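Local coordinates for protein aeromonas extracellular serine protease (Aeromonas sobria, PDB 3WQB) that cleaves peptide bonds after paired basic residues, one of them lysine, as a calcium-binding, kexin- and furin-like secreted serine protease and probable virulence factor, at residues T370-S382 with V390-N402. The protein carries 1 engineered substitution. Sequence-based numbering, arbitrary orientation.
Sequences TRVDAKHQPVMVS and VRDVKGLEGWERN
The Trp399 indole lies against the 371-376 loop and is touched there by three groups. Arg371 CG, set anti to its own backbone N, sits over one face, 3.5 Å from the centroid of the six-membered ring and close to its normal, which meets the criterion for a CH-pi contact. Near the indole edge but tilted out of its plane, Val372 O accepts from Trp399 NE1 over 2.8 Å in a bent bond (140° at the hydrogen). The His376 side chain crosses that of Trp399 at about a right angle, CE1 3.3 Å from Trp399 CD1 and the ring planes 75° apart, neither a stack nor edge-to-face. His376 ND1 donates to Asp373 O (2.8 Å, 170°) in the imidazole plane, fixing the ring's rotation, while NE2 meets a water also bound to Glu397 O. A second water joins Trp399 N to Ala374 O and His376 O.

Farther along, strands 379-382 and 390-394 pair antiparallel. Val379 O accepts from both Gly395 N (2.7 Å) and Leu396 N (3.3 Å), the signature of a classic bulge. Val379 and Leu396 turn to one face, where both touch Leu239; on the other, Met380 folds CE back to within 3.6 Å of Lys394 N. This protease-domain hairpin nears the third calcium site, the Val381 and Ala555 side chains about 6 Å apart. Backbone pairing thus secures the hairpin, whereas the NE1 bond, CH-pi contact and water join Trp399 to a loop that His376 ND1 braces from within.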
loop_
_atom_site.group_PDB
_atom_site.type_symbol
_atom_site.label_atom_id
_atom_site.label_comp_id
_atom_site.label_asym_id
_atom_site.label_seq_id
_atom_site.Cartn_x
_atom_site.Cartn_y
_atom_site.Cartn_z
ATOM N N THR A 370 3.045 3.549 -19.198
ATOM C CA THR A 370 2.667 4.724 -19.992
ATOM C C THR A 370 2.801 5.989 -19.160
ATOM O O THR A 370 2.314 6.057 -18.018
ATOM C CB THR A 370 1.212 4.577 -20.499
ATOM O OG1 THR A 370 1.065 3.330 -21.185
ATOM C CG2 THR A 370 0.802 5.730 -21.421
ATOM N N ARG A 371 3.462 6.988 -19.736
ATOM C CA ARG A 371 3.638 8.278 -19.068
ATOM C C ARG A 371 2.378 9.145 -19.205
ATOM O O ARG A 371 2.346 10.133 -19.945
ATOM C CB ARG A 371 4.888 8.982 -19.609
ATOM C CG ARG A 371 5.379 10.153 -18.744
ATOM C CD ARG A 371 6.850 10.536 -18.979
ATOM N NE ARG A 371 7.268 10.472 -20.383
ATOM C CZ ARG A 371 7.441 11.520 -21.185
ATOM N NH1 ARG A 371 7.247 12.758 -20.745
ATOM N NH2 ARG A 371 7.816 11.326 -22.442
ATOM N N VAL A 372 1.327 8.752 -18.490
ATOM C CA VAL A 372 0.073 9.496 -18.496
ATOM C C VAL A 372 0.257 10.850 -17.826
ATOM O O VAL A 372 1.178 11.039 -17.017
ATOM C CB VAL A 372 -1.036 8.721 -17.764
ATOM C CG1 VAL A 372 -1.487 7.526 -18.588
ATOM C CG2 VAL A 372 -0.574 8.302 -16.365
ATOM N N ASP A 373 -0.612 11.804 -18.159
ATOM C CA ASP A 373 -0.626 13.102 -17.501
ATOM C C ASP A 373 0.780 13.706 -17.534
ATOM O O ASP A 373 1.315 14.154 -16.513
ATOM C CB ASP A 373 -1.136 12.950 -16.065
ATOM C CG ASP A 373 -1.509 14.273 -15.418
ATOM O OD1 ASP A 373 -1.638 15.298 -16.120
ATOM O OD2 ASP A 373 -1.677 14.274 -14.183
ATOM N N ALA A 374 1.355 13.744 -18.733
ATOM C CA ALA A 374 2.786 13.994 -18.903
ATOM C C ALA A 374 3.225 15.379 -18.463
ATOM O O ALA A 374 4.393 15.587 -18.138
ATOM C CB ALA A 374 3.180 13.772 -20.359
ATOM N N LYS A 375 2.296 16.324 -18.456
ATOM C CA LYS A 375 2.645 17.714 -18.201
ATOM C C LYS A 375 2.267 18.191 -16.803
ATOM O O LYS A 375 2.423 19.369 -16.501
ATOM C CB LYS A 375 1.993 18.634 -19.242
ATOM C CG LYS A 375 2.309 18.314 -20.696
ATOM C CD LYS A 375 1.241 18.920 -21.614
ATOM C CE LYS A 375 -0.100 18.180 -21.525
ATOM N NZ LYS A 375 -1.152 18.823 -22.353
ATOM N N HIS A 376 1.758 17.309 -15.942
ATOM C CA HIS A 376 1.318 17.784 -14.626
ATOM C C HIS A 376 2.475 18.462 -13.892
ATOM O O HIS A 376 3.619 18.019 -13.959
ATOM C CB HIS A 376 0.620 16.691 -13.802
ATOM C CG HIS A 376 1.544 15.695 -13.169
ATOM N ND1 HIS A 376 2.079 14.626 -13.858
ATOM C CD2 HIS A 376 1.998 15.584 -11.896
ATOM C CE1 HIS A 376 2.840 13.914 -13.045
ATOM N NE2 HIS A 376 2.801 14.469 -11.845
ATOM N N GLN A 377 2.161 19.550 -13.211
ATOM C CA GLN A 377 3.179 20.441 -12.678
ATOM C C GLN A 377 3.637 20.009 -11.300
ATOM O O GLN A 377 2.857 19.425 -10.546
ATOM C CB GLN A 377 2.617 21.867 -12.582
ATOM C CG GLN A 377 2.293 22.524 -13.924
ATOM C CD GLN A 377 3.525 22.888 -14.736
ATOM O OE1 GLN A 377 4.594 23.177 -14.187
ATOM N NE2 GLN A 377 3.382 22.873 -16.057
ATOM N N PRO A 378 4.900 20.312 -10.953
ATOM C CA PRO A 378 5.294 20.130 -9.553
ATOM C C PRO A 378 4.466 21.049 -8.647
ATOM O O PRO A 378 3.958 22.085 -9.093
ATOM C CB PRO A 378 6.772 20.549 -9.541
ATOM C CG PRO A 378 6.916 21.435 -10.716
ATOM C CD PRO A 378 5.971 20.931 -11.754
ATOM N N VAL A 379 4.340 20.670 -7.383
ATOM C CA VAL A 379 3.640 21.489 -6.409
ATOM C C VAL A 379 4.666 22.220 -5.556
ATOM O O VAL A 379 5.516 21.597 -4.913
ATOM C CB VAL A 379 2.712 20.643 -5.521
ATOM C CG1 VAL A 379 1.986 21.537 -4.522
ATOM C CG2 VAL A 379 1.720 19.859 -6.377
ATOM N N MET A 380 4.584 23.545 -5.554
ATOM C CA MET A 380 5.559 24.384 -4.873
ATOM C C MET A 380 5.059 24.827 -3.506
ATOM O O MET A 380 3.857 24.934 -3.268
ATOM C CB MET A 380 5.883 25.613 -5.728
ATOM C CG MET A 380 6.280 25.294 -7.160
ATOM S SD MET A 380 7.699 24.183 -7.297
ATOM C CE MET A 380 9.012 25.291 -6.787
ATOM N N VAL A 381 6.008 25.067 -2.610
ATOM C CA VAL A 381 5.728 25.575 -1.277
ATOM C C VAL A 381 6.464 26.891 -1.123
ATOM O O VAL A 381 7.671 26.963 -1.369
ATOM C CB VAL A 381 6.210 24.591 -0.184
ATOM C CG1 VAL A 381 6.035 25.183 1.214
ATOM C CG2 VAL A 381 5.479 23.253 -0.300
ATOM N N SER A 382 5.721 27.921 -0.726
ATOM C CA SER A 382 6.254 29.266 -0.547
ATOM C C SER A 382 6.364 29.604 0.934
ATOM O O SER A 382 5.441 29.345 1.711
ATOM C CB SER A 382 5.337 30.277 -1.232
ATOM O OG SER A 382 5.818 31.592 -1.056
ATOM N N VAL A 390 12.644 35.081 0.444
ATOM C CA VAL A 390 11.398 34.454 0.000
ATOM C C VAL A 390 11.754 33.248 -0.855
ATOM O O VAL A 390 12.402 33.382 -1.893
ATOM C CB VAL A 390 10.516 35.428 -0.822
ATOM C CG1 VAL A 390 9.227 34.749 -1.276
ATOM C CG2 VAL A 390 10.194 36.680 -0.013
ATOM N N ARG A 391 11.335 32.070 -0.406
ATOM C CA ARG A 391 11.687 30.830 -1.082
ATOM C C ARG A 391 10.474 30.176 -1.720
ATOM O O ARG A 391 9.369 30.259 -1.195
ATOM C CB ARG A 391 12.339 29.847 -0.108
ATOM C CG ARG A 391 13.636 30.336 0.531
ATOM C CD ARG A 391 14.413 29.179 1.130
ATOM N NE ARG A 391 15.129 28.423 0.105
ATOM C CZ ARG A 391 15.359 27.112 0.145
ATOM N NH1 ARG A 391 14.912 26.372 1.153
ATOM N NH2 ARG A 391 16.023 26.531 -0.844
ATOM N N ASP A 392 10.703 29.549 -2.866
ATOM C CA ASP A 392 9.710 28.726 -3.537
ATOM C C ASP A 392 10.369 27.386 -3.785
ATOM O O ASP A 392 11.244 27.261 -4.648
ATOM C CB ASP A 392 9.303 29.355 -4.869
ATOM C CG ASP A 392 8.923 30.810 -4.736
ATOM O OD1 ASP A 392 8.082 31.129 -3.871
ATOM O OD2 ASP A 392 9.467 31.632 -5.503
ATOM N N VAL A 393 9.971 26.387 -3.007
ATOM C CA VAL A 393 10.617 25.078 -3.104
ATOM C C VAL A 393 9.646 24.005 -3.550
ATOM O O VAL A 393 8.464 24.060 -3.243
ATOM C CB VAL A 393 11.303 24.658 -1.778
ATOM C CG1 VAL A 393 12.378 25.681 -1.382
ATOM C CG2 VAL A 393 10.294 24.459 -0.664
ATOM N N LYS A 394 10.158 23.030 -4.291
ATOM C CA LYS A 394 9.350 21.920 -4.764
ATOM C C LYS A 394 8.968 21.011 -3.588
ATOM O O LYS A 394 9.841 20.522 -2.865
ATOM C CB LYS A 394 10.128 21.165 -5.836
ATOM C CG LYS A 394 9.387 20.041 -6.521
ATOM C CD LYS A 394 10.074 19.670 -7.833
ATOM C CE LYS A 394 11.507 19.215 -7.621
ATOM N NZ LYS A 394 12.222 19.090 -8.914
ATOM N N GLY A 395 7.662 20.824 -3.401
ATOM C CA GLY A 395 7.113 19.966 -2.343
ATOM C C GLY A 395 6.698 18.599 -2.863
ATOM O O GLY A 395 6.632 17.626 -2.100
ATOM N N LEU A 396 6.389 18.539 -4.160
ATOM C CA LEU A 396 6.075 17.285 -4.852
ATOM C C LEU A 396 6.419 17.456 -6.319
ATOM O O LEU A 396 6.055 18.439 -6.928
ATOM C CB LEU A 396 4.600 16.903 -4.704
ATOM C CG LEU A 396 4.226 15.499 -5.202
ATOM C CD1 LEU A 396 4.664 14.447 -4.207
ATOM C CD2 LEU A 396 2.728 15.387 -5.478
ATOM N N GLU A 397 7.126 16.485 -6.884
ATOM C CA GLU A 397 7.537 16.562 -8.278
ATOM C C GLU A 397 6.399 16.246 -9.237
ATOM O O GLU A 397 5.393 15.626 -8.862
ATOM C CB GLU A 397 8.688 15.582 -8.559
ATOM C CG GLU A 397 9.855 15.697 -7.586
ATOM C CD GLU A 397 9.800 14.701 -6.431
ATOM O OE1 GLU A 397 8.708 14.442 -5.869
ATOM O OE2 GLU A 397 10.878 14.181 -6.078
ATOM N N GLY A 398 6.576 16.690 -10.478
ATOM C CA GLY A 398 5.831 16.150 -11.604
ATOM C C GLY A 398 6.662 15.013 -12.178
ATOM O O GLY A 398 7.430 14.372 -11.456
ATOM N N TRP A 399 6.538 14.759 -13.479
ATOM C CA TRP A 399 7.383 13.762 -14.141
ATOM C C TRP A 399 8.817 14.241 -14.268
ATOM O O TRP A 399 9.070 15.366 -14.711
ATOM C CB TRP A 399 6.860 13.465 -15.540
ATOM C CG TRP A 399 5.667 12.574 -15.567
ATOM C CD1 TRP A 399 4.375 12.946 -15.791
ATOM C CD2 TRP A 399 5.654 11.158 -15.350
ATOM N NE1 TRP A 399 3.554 11.847 -15.743
ATOM C CE2 TRP A 399 4.313 10.735 -15.476
ATOM C CE3 TRP A 399 6.647 10.200 -15.087
ATOM C CZ2 TRP A 399 3.934 9.401 -15.337
ATOM C CZ3 TRP A 399 6.271 8.872 -14.952
ATOM C CH2 TRP A 399 4.918 8.483 -15.078
ATOM N N GLU A 400 9.742 13.358 -13.905
ATOM C CA GLU A 400 11.180 13.600 -14.060
ATOM C C GLU A 400 11.874 12.348 -14.580
ATOM O O GLU A 400 11.433 11.218 -14.327
ATOM C CB GLU A 400 11.810 14.053 -12.739
ATOM C CG GLU A 400 11.203 15.363 -12.229
ATOM C CD GLU A 400 11.759 15.830 -10.903
ATOM O OE1 GLU A 400 12.658 15.162 -10.369
ATOM O OE2 GLU A 400 11.304 16.879 -10.397
ATOM N N ARG A 401 12.947 12.547 -15.334
ATOM C CA ARG A 401 13.699 11.430 -15.898
ATOM C C ARG A 401 15.014 11.282 -15.135
ATOM O O ARG A 401 15.769 12.250 -14.992
ATOM C CB ARG A 401 13.957 11.663 -17.391
ATOM C CG ARG A 401 14.367 10.411 -18.163
ATOM C CD ARG A 401 14.560 10.721 -19.642
ATOM N NE ARG A 401 14.192 9.573 -20.470
ATOM C CZ ARG A 401 14.962 9.013 -21.398
ATOM N NH1 ARG A 401 16.178 9.480 -21.652
ATOM N NH2 ARG A 401 14.504 7.971 -22.080
ATOM N N ASN A 402 15.293 10.075 -14.640
ATOM C CA ASN A 402 16.523 9.855 -13.873
ATOM C C ASN A 402 17.751 9.682 -14.778
ATOM O O ASN A 402 17.635 9.744 -16.003
ATOM C CB ASN A 402 16.370 8.734 -12.826
ATOM C CG ASN A 402 16.386 7.326 -13.418
ATOM O OD1 ASN A 402 16.812 7.091 -14.558
ATOM N ND2 ASN A 402 15.933 6.367 -12.617
HETATM O O HOH W 1 5.161 16.329 -15.417
HETATM O O HOH W 2 3.808 13.408 -9.480
HETATM O O HOH W 3 2.900 17.229 -8.815
#